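Local coordinates for neural cell adhesion molecule 1 (Homo sapiens, PDB 2HAZ), which mediates adhesion between neural cells and carries N-glycans modified by polysialic acid, for which a helix in its first fibronectin type III repeat is critical, at residues 84-88 and 89-93. Numbering follows the deposited sequence.
Sequences AALNG and KGLGE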
loop_
_atom_site.group_PDB
_atom_site.type_symbol
_atom_site.label_atom_id
_atom_site.label_comp_id
_atom_site.label_asym_id
_atom_site.label_seq_id
_atom_site.Cartn_x
_atom_site.Cartn_y
_atom_site.Cartn_z
ATOM N N ALA A 84 -1.954 2.309 3.578
ATOM C CA ALA A 84 -2.248 3.346 4.573
ATOM C C ALA A 84 -1.004 4.203 4.772
ATOM O O ALA A 84 0.122 3.707 4.663
ATOM C CB ALA A 84 -2.664 2.716 5.881
ATOM N N ALA A 85 -1.229 5.495 5.025
ATOM C CA ALA A 85 -0.193 6.452 5.384
ATOM C C ALA A 85 -0.095 6.561 6.891
ATOM O O ALA A 85 -1.115 6.555 7.607
ATOM C CB ALA A 85 -0.494 7.830 4.805
ATOM N N LEU A 86 1.138 6.658 7.359
ATOM C CA LEU A 86 1.425 6.906 8.762
ATOM C C LEU A 86 1.883 8.350 8.933
ATOM O O LEU A 86 2.809 8.786 8.231
ATOM C CB LEU A 86 2.545 5.979 9.245
ATOM C CG LEU A 86 2.945 6.029 10.721
ATOM C CD1 LEU A 86 1.947 5.276 11.605
ATOM C CD2 LEU A 86 4.311 5.431 10.873
ATOM N N ASN A 87 1.239 9.091 9.842
ATOM C CA ASN A 87 1.852 10.341 10.335
ATOM C C ASN A 87 2.156 10.287 11.836
ATOM O O ASN A 87 2.052 9.221 12.456
ATOM C CB ASN A 87 1.066 11.616 9.931
ATOM C CG ASN A 87 -0.276 11.767 10.631
ATOM O OD1 ASN A 87 -0.659 10.993 11.534
ATOM N ND2 ASN A 87 -1.029 12.773 10.188
ATOM N N GLY A 88 2.530 11.436 12.405
ATOM C CA GLY A 88 2.850 11.562 13.823
ATOM C C GLY A 88 1.746 11.125 14.778
ATOM O O GLY A 88 2.042 10.762 15.919
ATOM N N LYS A 89 0.496 11.147 14.310
ATOM C CA LYS A 89 -0.677 10.762 15.103
ATOM C C LYS A 89 -0.921 9.256 15.066
ATOM O O LYS A 89 -1.553 8.706 15.954
ATOM C CB LYS A 89 -1.946 11.503 14.626
ATOM C CG LYS A 89 -1.835 13.047 14.498
ATOM C CD LYS A 89 -1.312 13.706 15.757
ATOM C CE LYS A 89 -2.406 13.802 16.803
ATOM N NZ LYS A 89 -1.920 14.503 18.040
ATOM N N GLY A 90 -0.415 8.594 14.027
ATOM C CA GLY A 90 -0.587 7.139 13.858
ATOM C C GLY A 90 -0.985 6.806 12.431
ATOM O O GLY A 90 -0.773 7.620 11.518
ATOM N N LEU A 91 -1.561 5.618 12.241
ATOM C CA LEU A 91 -1.994 5.152 10.923
ATOM C C LEU A 91 -3.343 5.722 10.456
ATOM O O LEU A 91 -4.353 5.675 11.178
ATOM C CB LEU A 91 -2.020 3.616 10.898
ATOM C CG LEU A 91 -1.680 2.940 9.567
ATOM C CD1 LEU A 91 -0.257 3.247 9.119
ATOM C CD2 LEU A 91 -1.883 1.432 9.710
ATOM N N GLY A 92 -3.349 6.250 9.236
ATOM C CA GLY A 92 -4.563 6.781 8.620
ATOM C C GLY A 92 -5.474 5.757 7.952
ATOM O O GLY A 92 -5.268 4.539 8.055
ATOM N N GLU A 93 -6.494 6.267 7.261
ATOM C CA GLU A 93 -7.483 5.436 6.598
ATOM C C GLU A 93 -6.818 4.533 5.557
ATOM O O GLU A 93 -5.984 4.994 4.788
ATOM C CB GLU A 93 -8.506 6.328 5.879
ATOM C CG GLU A 93 -9.851 5.668 5.749
ATOM C CD GLU A 93 -10.815 6.456 4.890
ATOM O OE1 GLU A 93 -10.560 7.650 4.640
ATOM O OE2 GLU A 93 -11.832 5.874 4.459
HETATM O O HOH W 1 -3.832 6.700 5.186
#
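Asn87 turns OD1 back onto Lys89 N, two residues on. With CG held between the backbone N and the carbonyl carbon (chi1 70°), OD1 accepts a bent hydrogen bond from Lys89 N at 3.0 Å, the donor lying well above the amide plane. ND2 meanwhile donates to the carbonyl oxygens of Val35 and Asp5, so the amide is gripped at both ends and its rotation fixed, tying the turn to the N-terminal segment through Asp5 and to the loop before strand 39-46 through Val35. Asn87 to Gly90 form a type I turn, closed by the hydrogen bond from Gly90 N to Asn87 O, 3.0 Å; Asn87 N returns one to Gly90 O, also 3.0 Å. This is the hairpin between the last two strands of the fibronectin type III sandwich, 78-87 and 90-101. On the other face, Leu86 and Leu91 are a non-hydrogen-bonded pair. In Leu86, chi1 -177° swings CG away from the backbone N, and chi2 78° then lays CD1 on the Gly90–Leu91 peptide, 3.4 Å from Gly90 C and 3.9 Å from Leu91 CD1; Trp56 touches both leucines. Ala84 CB packs against Leu91 CG at 3.8 Å. Beyond the nearly straight bond from Gly92 N to Ala85 O (2.8 Å), a water bridges Ala85 N and Glu93 O.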